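PDB 1SZ9: PCF11 protein from Saccharomyces cerevisiae, which probably binds the C-terminal domain of RNA polymerase II through its CTD-interacting domain, as a factor of mRNA 3'-end processing. Local coordinates for residues His3-Ile8 and Ile38-Tyr43; Arg51-Met56 and Tyr90-Leu95; Tyr62-Leu67 and Arg84-Leu89. All blocks are in the same frame, centred on the assembly; numbering follows the deposited sequence.

Interaction 1 (His3-Ile8 and Ile38-Tyr43)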
loop_
_atom_site.group_PDB
_atom_site.type_symbol
_atom_site.label_atom_id
_atom_site.label_comp_id
_atom_site.label_asym_id
_atom_site.label_seq_id
_atom_site.Cartn_x
_atom_site.Cartn_y
_atom_site.Cartn_z
ATOM N N HIS A 3 -14.774 2.432 -22.650
ATOM C CA HIS A 3 -14.179 3.760 -22.759
ATOM C C HIS A 3 -14.015 4.487 -21.430
ATOM O O HIS A 3 -12.927 4.965 -21.119
ATOM C CB HIS A 3 -14.982 4.652 -23.707
ATOM C CG HIS A 3 -14.278 5.924 -24.060
ATOM N ND1 HIS A 3 -13.162 5.956 -24.870
ATOM C CD2 HIS A 3 -14.496 7.204 -23.671
ATOM C CE1 HIS A 3 -12.724 7.198 -24.965
ATOM N NE2 HIS A 3 -13.515 7.975 -24.247
ATOM N N ASP A 4 -15.094 4.592 -20.659
ATOM C CA ASP A 4 -15.033 5.269 -19.374
ATOM C C ASP A 4 -13.968 4.626 -18.482
ATOM O O ASP A 4 -13.195 5.315 -17.829
ATOM C CB ASP A 4 -16.397 5.210 -18.681
ATOM C CG ASP A 4 -17.448 6.072 -19.371
ATOM O OD1 ASP A 4 -17.234 7.298 -19.500
ATOM O OD2 ASP A 4 -18.494 5.521 -19.779
ATOM N N THR A 5 -13.938 3.298 -18.470
ATOM C CA THR A 5 -12.980 2.541 -17.671
ATOM C C THR A 5 -11.552 2.923 -18.028
ATOM O O THR A 5 -10.727 3.187 -17.153
ATOM C CB THR A 5 -13.171 1.029 -17.894
ATOM O OG1 THR A 5 -14.440 0.640 -17.358
ATOM C CG2 THR A 5 -12.061 0.224 -17.218
ATOM N N GLU A 6 -11.281 2.938 -19.328
ATOM C CA GLU A 6 -9.978 3.291 -19.871
ATOM C C GLU A 6 -9.540 4.681 -19.399
ATOM O O GLU A 6 -8.430 4.866 -18.926
ATOM C CB GLU A 6 -10.045 3.260 -21.403
ATOM C CG GLU A 6 -8.784 3.722 -22.101
ATOM C CD GLU A 6 -8.188 2.645 -22.986
ATOM O OE1 GLU A 6 -8.941 2.058 -23.796
ATOM O OE2 GLU A 6 -6.968 2.388 -22.873
ATOM N N VAL A 7 -10.430 5.653 -19.540
ATOM C CA VAL A 7 -10.152 7.015 -19.137
ATOM C C VAL A 7 -9.863 7.113 -17.633
ATOM O O VAL A 7 -8.891 7.751 -17.218
ATOM C CB VAL A 7 -11.341 7.940 -19.487
ATOM C CG1 VAL A 7 -11.140 9.315 -18.865
ATOM C CG2 VAL A 7 -11.462 8.068 -21.000
ATOM N N ILE A 8 -10.713 6.492 -16.820
ATOM C CA ILE A 8 -10.516 6.529 -15.378
ATOM C C ILE A 8 -9.195 5.861 -14.968
ATOM O O ILE A 8 -8.454 6.391 -14.146
ATOM C CB ILE A 8 -11.692 5.851 -14.643
ATOM C CG1 ILE A 8 -12.998 6.560 -15.024
ATOM C CG2 ILE A 8 -11.478 5.931 -13.114
ATOM C CD1 ILE A 8 -14.259 5.840 -14.569
ATOM N N ILE A 38 -15.076 1.728 -7.573
ATOM C CA ILE A 38 -14.811 0.383 -7.127
ATOM C C ILE A 38 -14.861 -0.617 -8.274
ATOM O O ILE A 38 -14.207 -1.653 -8.232
ATOM C CB ILE A 38 -15.781 -0.028 -6.006
ATOM C CG1 ILE A 38 -15.361 0.678 -4.707
ATOM C CG2 ILE A 38 -15.791 -1.563 -5.846
ATOM C CD1 ILE A 38 -16.217 0.321 -3.483
ATOM N N SER A 39 -15.613 -0.296 -9.321
ATOM C CA SER A 39 -15.686 -1.195 -10.462
ATOM C C SER A 39 -14.312 -1.346 -11.133
ATOM O O SER A 39 -14.080 -2.307 -11.873
ATOM C CB SER A 39 -16.728 -0.681 -11.468
ATOM O OG SER A 39 -16.687 0.738 -11.569
ATOM N N CYS A 40 -13.401 -0.404 -10.872
ATOM C CA CYS A 40 -12.050 -0.449 -11.454
ATOM C C CYS A 40 -11.002 -0.860 -10.430
ATOM O O CYS A 40 -9.799 -0.738 -10.681
ATOM C CB CYS A 40 -11.640 0.930 -11.997
ATOM S SG CYS A 40 -12.624 1.574 -13.366
ATOM N N ALA A 41 -11.461 -1.321 -9.271
ATOM C CA ALA A 41 -10.572 -1.709 -8.186
ATOM C C ALA A 41 -9.350 -2.542 -8.590
ATOM O O ALA A 41 -8.216 -2.201 -8.250
ATOM C CB ALA A 41 -11.371 -2.438 -7.103
ATOM N N GLN A 42 -9.551 -3.636 -9.306
ATOM C CA GLN A 42 -8.392 -4.440 -9.673
ATOM C C GLN A 42 -7.360 -3.659 -10.507
ATOM O O GLN A 42 -6.148 -3.904 -10.395
ATOM C CB GLN A 42 -8.828 -5.716 -10.396
ATOM C CG GLN A 42 -7.648 -6.573 -10.839
ATOM C CD GLN A 42 -8.018 -8.027 -11.057
ATOM O OE1 GLN A 42 -9.159 -8.350 -11.404
ATOM N NE2 GLN A 42 -7.040 -8.920 -10.866
ATOM N N TYR A 43 -7.828 -2.711 -11.321
ATOM C CA TYR A 43 -6.921 -1.904 -12.133
ATOM C C TYR A 43 -6.099 -1.005 -11.236
ATOM O O TYR A 43 -4.902 -0.856 -11.440
ATOM C CB TYR A 43 -7.690 -1.058 -13.146
ATOM C CG TYR A 43 -8.333 -1.903 -14.215
ATOM C CD1 TYR A 43 -7.556 -2.728 -15.027
ATOM C CD2 TYR A 43 -9.716 -1.924 -14.382
ATOM C CE1 TYR A 43 -8.133 -3.556 -15.967
ATOM C CE2 TYR A 43 -10.309 -2.755 -15.329
ATOM C CZ TYR A 43 -9.511 -3.567 -16.113
ATOM O OH TYR A 43 -10.083 -4.407 -17.033
#

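Interaction 2 (Arg51-Met56 and Tyr90-Leu95)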
loop_
_atom_site.group_PDB
_atom_site.type_symbol
_atom_site.label_atom_id
_atom_site.label_comp_id
_atom_site.label_asym_id
_atom_site.label_seq_id
_atom_site.Cartn_x
_atom_site.Cartn_y
_atom_site.Cartn_z
ATOM N N ARG A 51 3.666 0.176 -9.479
ATOM C CA ARG A 51 4.497 1.322 -9.091
ATOM C C ARG A 51 5.449 0.954 -7.943
ATOM O O ARG A 51 6.641 1.258 -7.992
ATOM C CB ARG A 51 3.641 2.547 -8.689
ATOM C CG ARG A 51 4.423 3.542 -7.820
ATOM C CD ARG A 51 4.327 5.034 -8.169
ATOM N NE ARG A 51 4.995 5.369 -9.415
ATOM C CZ ARG A 51 5.829 6.394 -9.600
ATOM N NH1 ARG A 51 6.140 7.238 -8.615
ATOM N NH2 ARG A 51 6.354 6.577 -10.803
ATOM N N ILE A 52 4.937 0.290 -6.909
ATOM C CA ILE A 52 5.785 -0.105 -5.788
ATOM C C ILE A 52 6.958 -0.970 -6.257
ATOM O O ILE A 52 8.097 -0.828 -5.794
ATOM C CB ILE A 52 4.970 -0.881 -4.737
ATOM C CG1 ILE A 52 3.993 0.084 -4.042
ATOM C CG2 ILE A 52 5.905 -1.549 -3.722
ATOM C CD1 ILE A 52 2.938 -0.611 -3.189
ATOM N N GLU A 53 6.673 -1.867 -7.186
ATOM C CA GLU A 53 7.688 -2.760 -7.713
ATOM C C GLU A 53 8.684 -2.070 -8.642
ATOM O O GLU A 53 9.879 -2.358 -8.604
ATOM C CB GLU A 53 7.002 -3.904 -8.453
ATOM C CG GLU A 53 7.929 -4.966 -8.979
ATOM C CD GLU A 53 7.162 -6.201 -9.406
ATOM O OE1 GLU A 53 6.387 -6.107 -10.384
ATOM O OE2 GLU A 53 7.326 -7.257 -8.754
ATOM N N LYS A 54 8.191 -1.150 -9.465
ATOM C CA LYS A 54 9.025 -0.440 -10.437
ATOM C C LYS A 54 9.793 0.789 -9.977
ATOM O O LYS A 54 11.001 0.877 -10.200
ATOM C CB LYS A 54 8.184 -0.025 -11.651
ATOM C CG LYS A 54 7.953 -1.106 -12.703
ATOM C CD LYS A 54 7.274 -2.342 -12.153
ATOM C CE LYS A 54 6.926 -3.286 -13.300
ATOM N NZ LYS A 54 6.250 -4.533 -12.861
ATOM N N CYS A 55 9.102 1.743 -9.356
ATOM C CA CYS A 55 9.745 2.984 -8.934
ATOM C C CYS A 55 10.945 2.764 -8.023
ATOM O O CYS A 55 11.209 1.649 -7.582
ATOM C CB CYS A 55 8.720 3.907 -8.261
ATOM S SG CYS A 55 8.323 3.463 -6.571
ATOM N N MET A 56 11.689 3.821 -7.733
ATOM C CA MET A 56 12.846 3.644 -6.870
ATOM C C MET A 56 12.585 3.860 -5.384
ATOM O O MET A 56 11.563 4.430 -5.004
ATOM C CB MET A 56 13.997 4.512 -7.353
ATOM C CG MET A 56 13.708 5.954 -7.552
ATOM S SD MET A 56 15.066 6.515 -8.576
ATOM C CE MET A 56 16.479 6.270 -7.471
ATOM N N TYR A 90 5.779 -6.113 0.408
ATOM C CA TYR A 90 6.343 -5.461 1.570
ATOM C C TYR A 90 7.793 -5.871 1.803
ATOM O O TYR A 90 8.667 -5.023 1.951
ATOM C CB TYR A 90 5.493 -5.778 2.803
ATOM C CG TYR A 90 5.956 -5.065 4.065
ATOM C CD1 TYR A 90 7.057 -5.517 4.786
ATOM C CD2 TYR A 90 5.298 -3.928 4.520
ATOM C CE1 TYR A 90 7.490 -4.848 5.941
ATOM C CE2 TYR A 90 5.718 -3.261 5.660
ATOM C CZ TYR A 90 6.813 -3.727 6.367
ATOM O OH TYR A 90 7.215 -3.073 7.505
ATOM N N LYS A 91 8.027 -7.175 1.857
ATOM C CA LYS A 91 9.354 -7.723 2.072
ATOM C C LYS A 91 10.341 -7.273 0.987
ATOM O O LYS A 91 11.454 -6.862 1.293
ATOM C CB LYS A 91 9.282 -9.259 2.091
ATOM C CG LYS A 91 10.643 -9.952 2.088
ATOM C CD LYS A 91 10.526 -11.456 2.362
ATOM C CE LYS A 91 11.914 -12.143 2.346
ATOM N NZ LYS A 91 11.842 -13.612 2.682
ATOM N N ARG A 92 9.933 -7.348 -0.276
ATOM C CA ARG A 92 10.829 -6.947 -1.360
ATOM C C ARG A 92 11.180 -5.473 -1.259
ATOM O O ARG A 92 12.335 -5.100 -1.455
ATOM C CB ARG A 92 10.202 -7.251 -2.731
ATOM C CG ARG A 92 10.276 -8.732 -3.087
ATOM C CD ARG A 92 9.320 -9.124 -4.203
ATOM N NE ARG A 92 9.194 -10.580 -4.292
ATOM C CZ ARG A 92 8.264 -11.217 -5.002
ATOM N NH1 ARG A 92 7.361 -10.532 -5.698
ATOM N NH2 ARG A 92 8.228 -12.544 -4.999
ATOM N N THR A 93 10.191 -4.642 -0.934
ATOM C CA THR A 93 10.431 -3.210 -0.801
ATOM C C THR A 93 11.389 -2.935 0.350
ATOM O O THR A 93 12.350 -2.190 0.204
ATOM C CB THR A 93 9.103 -2.447 -0.554
ATOM O OG1 THR A 93 8.258 -2.644 -1.682
ATOM C CG2 THR A 93 9.332 -0.923 -0.367
ATOM N N TYR A 94 11.109 -3.551 1.493
ATOM C CA TYR A 94 11.921 -3.391 2.691
ATOM C C TYR A 94 13.390 -3.720 2.403
ATOM O O TYR A 94 14.301 -3.023 2.850
ATOM C CB TYR A 94 11.387 -4.317 3.801
ATOM C CG TYR A 94 12.013 -4.065 5.157
ATOM C CD1 TYR A 94 13.291 -4.531 5.450
ATOM C CD2 TYR A 94 11.328 -3.346 6.145
ATOM C CE1 TYR A 94 13.882 -4.298 6.698
ATOM C CE2 TYR A 94 11.918 -3.092 7.403
ATOM C CZ TYR A 94 13.187 -3.575 7.666
ATOM O OH TYR A 94 13.777 -3.355 8.882
ATOM N N LEU A 95 13.608 -4.787 1.643
ATOM C CA LEU A 95 14.962 -5.216 1.301
ATOM C C LEU A 95 15.667 -4.281 0.322
ATOM O O LEU A 95 16.895 -4.348 0.160
ATOM C CB LEU A 95 14.916 -6.640 0.719
ATOM C CG LEU A 95 14.461 -7.704 1.733
ATOM C CD1 LEU A 95 14.256 -9.030 1.043
ATOM C CD2 LEU A 95 15.508 -7.826 2.864
HETATM O O HOH W 1 9.424 -3.422 -4.286
#

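Interaction 3 (Tyr62-Leu67 and Arg84-Leu89)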
loop_
_atom_site.group_PDB
_atom_site.type_symbol
_atom_site.label_atom_id
_atom_site.label_comp_id
_atom_site.label_asym_id
_atom_site.label_seq_id
_atom_site.Cartn_x
_atom_site.Cartn_y
_atom_site.Cartn_z
ATOM N N TYR A 62 5.980 6.116 -0.758
ATOM C CA TYR A 62 4.805 6.937 -1.026
ATOM C C TYR A 62 3.707 6.167 -1.751
ATOM O O TYR A 62 2.523 6.415 -1.524
ATOM C CB TYR A 62 5.236 8.200 -1.772
ATOM C CG TYR A 62 6.425 8.843 -1.084
ATOM C CD1 TYR A 62 6.389 9.146 0.281
ATOM C CD2 TYR A 62 7.601 9.110 -1.786
ATOM C CE1 TYR A 62 7.508 9.697 0.930
ATOM C CE2 TYR A 62 8.716 9.658 -1.160
ATOM C CZ TYR A 62 8.665 9.946 0.198
ATOM O OH TYR A 62 9.782 10.459 0.813
ATOM N N ALA A 63 4.095 5.205 -2.587
ATOM C CA ALA A 63 3.116 4.369 -3.286
ATOM C C ALA A 63 2.454 3.472 -2.226
ATOM O O ALA A 63 1.254 3.194 -2.297
ATOM C CB ALA A 63 3.808 3.503 -4.369
ATOM N N PHE A 64 3.239 2.998 -1.261
ATOM C CA PHE A 64 2.665 2.191 -0.172
ATOM C C PHE A 64 1.734 3.079 0.681
ATOM O O PHE A 64 0.764 2.587 1.262
ATOM C CB PHE A 64 3.764 1.593 0.719
ATOM C CG PHE A 64 3.862 0.087 0.636
ATOM C CD1 PHE A 64 2.808 -0.720 1.075
ATOM C CD2 PHE A 64 5.016 -0.525 0.136
ATOM C CE1 PHE A 64 2.895 -2.110 1.021
ATOM C CE2 PHE A 64 5.117 -1.922 0.075
ATOM C CZ PHE A 64 4.049 -2.718 0.521
ATOM N N TYR A 65 2.026 4.376 0.776
ATOM C CA TYR A 65 1.126 5.256 1.549
ATOM C C TYR A 65 -0.181 5.396 0.786
ATOM O O TYR A 65 -1.242 5.531 1.383
ATOM C CB TYR A 65 1.738 6.640 1.808
ATOM C CG TYR A 65 2.823 6.679 2.873
ATOM C CD1 TYR A 65 3.091 5.575 3.693
ATOM C CD2 TYR A 65 3.565 7.840 3.084
ATOM C CE1 TYR A 65 4.089 5.641 4.710
ATOM C CE2 TYR A 65 4.546 7.914 4.082
ATOM C CZ TYR A 65 4.797 6.811 4.891
ATOM O OH TYR A 65 5.732 6.915 5.903
ATOM N N ALA A 66 -0.114 5.338 -0.545
ATOM C CA ALA A 66 -1.335 5.393 -1.349
ATOM C C ALA A 66 -2.164 4.118 -1.051
ATOM O O ALA A 66 -3.373 4.185 -0.810
ATOM C CB ALA A 66 -0.977 5.460 -2.828
ATOM N N LEU A 67 -1.499 2.965 -1.083
ATOM C CA LEU A 67 -2.115 1.668 -0.795
ATOM C C LEU A 67 -2.739 1.705 0.614
ATOM O O LEU A 67 -3.868 1.269 0.823
ATOM C CB LEU A 67 -1.038 0.572 -0.848
ATOM C CG LEU A 67 -1.412 -0.905 -0.616
ATOM C CD1 LEU A 67 -0.323 -1.813 -1.221
ATOM C CD2 LEU A 67 -1.567 -1.197 0.882
ATOM N N ARG A 84 -3.372 -10.186 -1.126
ATOM C CA ARG A 84 -2.734 -11.273 -1.849
ATOM C C ARG A 84 -1.229 -11.161 -2.054
ATOM O O ARG A 84 -0.510 -12.137 -1.847
ATOM C CB ARG A 84 -3.403 -11.506 -3.210
ATOM C CG ARG A 84 -2.777 -12.703 -3.945
ATOM C CD ARG A 84 -3.666 -13.216 -5.048
ATOM N NE ARG A 84 -5.016 -13.481 -4.554
ATOM C CZ ARG A 84 -6.085 -13.495 -5.335
ATOM N NH1 ARG A 84 -5.939 -13.274 -6.636
ATOM N NH2 ARG A 84 -7.298 -13.673 -4.818
ATOM N N ASN A 85 -0.747 -9.995 -2.475
ATOM C CA ASN A 85 0.690 -9.848 -2.684
ATOM C C ASN A 85 1.366 -8.974 -1.623
ATOM O O ASN A 85 2.553 -8.706 -1.714
ATOM C CB ASN A 85 0.977 -9.287 -4.094
ATOM C CG ASN A 85 0.346 -10.135 -5.199
ATOM O OD1 ASN A 85 0.228 -11.345 -5.065
ATOM N ND2 ASN A 85 -0.054 -9.496 -6.293
ATOM N N LEU A 86 0.604 -8.578 -0.605
ATOM C CA LEU A 86 1.096 -7.708 0.467
ATOM C C LEU A 86 2.427 -8.130 1.066
ATOM O O LEU A 86 3.352 -7.346 1.128
ATOM C CB LEU A 86 0.063 -7.610 1.592
ATOM C CG LEU A 86 0.371 -6.515 2.620
ATOM C CD1 LEU A 86 0.191 -5.145 1.956
ATOM C CD2 LEU A 86 -0.559 -6.661 3.836
ATOM N N PHE A 87 2.526 -9.373 1.514
ATOM C CA PHE A 87 3.773 -9.848 2.103
ATOM C C PHE A 87 4.967 -9.798 1.142
ATOM O O PHE A 87 6.027 -9.287 1.503
ATOM C CB PHE A 87 3.605 -11.273 2.635
ATOM C CG PHE A 87 4.898 -11.933 2.976
ATOM C CD1 PHE A 87 5.715 -11.417 3.985
ATOM C CD2 PHE A 87 5.315 -13.074 2.285
ATOM C CE1 PHE A 87 6.929 -12.026 4.308
ATOM C CE2 PHE A 87 6.533 -13.691 2.598
ATOM C CZ PHE A 87 7.342 -13.165 3.616
ATOM N N ASN A 88 4.818 -10.351 -0.063
ATOM C CA ASN A 88 5.926 -10.320 -1.019
ATOM C C ASN A 88 6.295 -8.891 -1.382
ATOM O O ASN A 88 7.464 -8.562 -1.477
ATOM C CB ASN A 88 5.587 -11.094 -2.300
ATOM C CG ASN A 88 5.531 -12.590 -2.067
ATOM O OD1 ASN A 88 5.977 -13.071 -1.034
ATOM N ND2 ASN A 88 4.994 -13.332 -3.032
ATOM N N LEU A 89 5.289 -8.046 -1.598
ATOM C CA LEU A 89 5.542 -6.648 -1.941
ATOM C C LEU A 89 6.255 -5.905 -0.809
ATOM O O LEU A 89 7.197 -5.157 -1.036
ATOM C CB LEU A 89 4.221 -5.924 -2.259
ATOM C CG LEU A 89 3.751 -5.995 -3.716
ATOM C CD1 LEU A 89 2.378 -5.341 -3.858
ATOM C CD2 LEU A 89 4.776 -5.303 -4.608
#

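Interaction 1 (His3-Ile8 and Ile38-Tyr43)
The Tyr43 ring meets Thr5 on one flank: Thr5 CG2 lies 3.9 Å from Tyr43 CE2 and comes in obliquely. The two side chains cross at about a right angle. A second ring, that of His3, stays within its own helix and carries Val7 CG2 on one face, 3.8 Å above the plane. The same Thr5 methyl also reaches Cys40, with Thr5 CG2 4.1 Å from Cys40 SG. One methyl thus sits against both a thiol and a phenol ring. It is put there by the Thr5 torsion, which sets CG2 opposite the backbone N and turns OG1 (chi1 -67°) back beside that N. Thr5 OG1 bonds to Asp2, so the polar end of Thr5 is used within the N-terminal turn. Ile8 points the same way but stays looser, its CG2 4.5 Å from Cys40 SG. Cys40 is the N-cap residue of helix 41-54. The backbones are close at this point, with Thr5 CA 7.0 Å from Cys40 CA. The contact lays the first turn of helix 3-16 against the start of helix 41-54, within the all-helical CID fold. No hydrogen bond crosses it. Only methyl, sulfur and ring carbon contacts join the two segments, so the grip is apolar and small, with Cys40 buried and Tyr43 at the exposed margin.

Interaction 2 (Arg51-Met56 and Tyr90-Leu95)
Thr93 projects from helix 86-95 toward Ile52 near the end of helix 41-54. From its CB the side chain splits. CG2 lies opposite the backbone N. OG1 stands beside that N (chi1 -62°) and does the touching: Thr93 OG1 is 3.3 Å from Ile52 CG2. The two side chains cross at about a right angle, and this is a tight meeting of a methyl and a hydroxyl. OG1 also rests against the Phe64 ring of helix 57-73, and Thr93 touches Lys60 too. The hydroxyl also has polar partners. It bonds to Leu89 O, one turn back in its own helix, and it accepts a hydrogen bond from a water, with the water oxygen 3.0 Å from Thr93 OG1. The same water donates to Ile52 O at 3.3 Å, so it links the hydroxyl of one helix to a backbone carbonyl of the other. Lys60 of helix 57-73 adds to this point: its NZ bonds to Ile52 O and Cys55 O and gathers carbonyls at the C-terminal end of helix 41-54. Toward the outside, the charged ends of Glu53 and Arg92 approach. Glu53 is extended, with CG opposite the backbone N (chi1 -176°). Glu53 OE2 stands 4.5 Å from Arg92 NH1, too far for a salt bridge. The real salt bridge of Glu53 is with its neighbour: Lys54 NZ lies 2.9 Å from Glu53 OE1, on the anti side of the carboxylate. One methyl, one hydroxyl and one bridging water join the C-terminal end of helix 41-54 to helix 86-95 in the all-helical CID, with helix 57-73 touching both. No direct hydrogen bond spans it. The polar link is therefore indirect, and the Glu53 and Arg92 charges may add a modest attraction on the exposed side.

Interaction 3 (Tyr62-Leu67 and Arg84-Leu89)
The Phe64 ring is wedged toward helix 86-95, and its rim does most of the work. Leu86 CD1 sits at the ring edge, near its plane, 4.2 Å from Phe64 CE1. At another part of the rim, Leu89 O is 4.0 Å from Phe64 CE2, again near the ring plane. Leu89 CB lies 4.2 Å from Phe64 CZ. This is the close part of the contact. The ring gets there by an unusual torsion: chi1 is -113°, nearly eclipsed, and it swings the tip nearer to the second helix than the CB direction alone would. Met108 and Trp112 of helix 99-112 also touch Phe64, as does Ile52 of helix 41-54. The looser part is at Leu67. Its CD2 only reaches 4.5 Å from Leu86 CD1, and Phe123 of a loop touches both leucines. With CG anti to the backbone N (chi1 -169°) and chi2 near 69°, Leu86 turns CD1 to face both Phe64 CE1 and Leu67 CD2. Farther out, toward solvent, the start of helix 86-95 turns polar. The partly exposed Asn85 is at the N-cap position, but its side chain makes no capping bond; ND2 instead bonds to Glu49 OE1. The backbones stay well apart, with Phe64 CA 9.5 Å from Leu89 CA, and side chains fill the gap. All four touching residues are buried near the centre of the CID helical array. The joint between helices 57-73 and 86-95 is thus almost wholly hydrophobic. Leu89 O is the polar exception. The ring edge it faces, slightly positive in an aromatic ring, is probably a mildly favourable neighbour.

Overall arrangement
From the N terminus, interaction 1 comes first. It closes a loop of 29 residues through helix 24-36 and sets helix 3-16 against the start of helix 41-54. The chain then runs down helix 41-54 to interaction 2, which opens after interaction 1 has closed; their centres are 24 Å apart. Between 51-56 and 90-95 the chain makes helix 57-73 and helix 78-83, and interaction 3 falls wholly within that excursion. Interactions 2 and 3 share helix 86-95 and touch directly, their centres 8 Å apart. Together they bring three helices, 41-54, 57-73 and 86-95, side by side, while interaction 1 adds the N-terminal helix at one end.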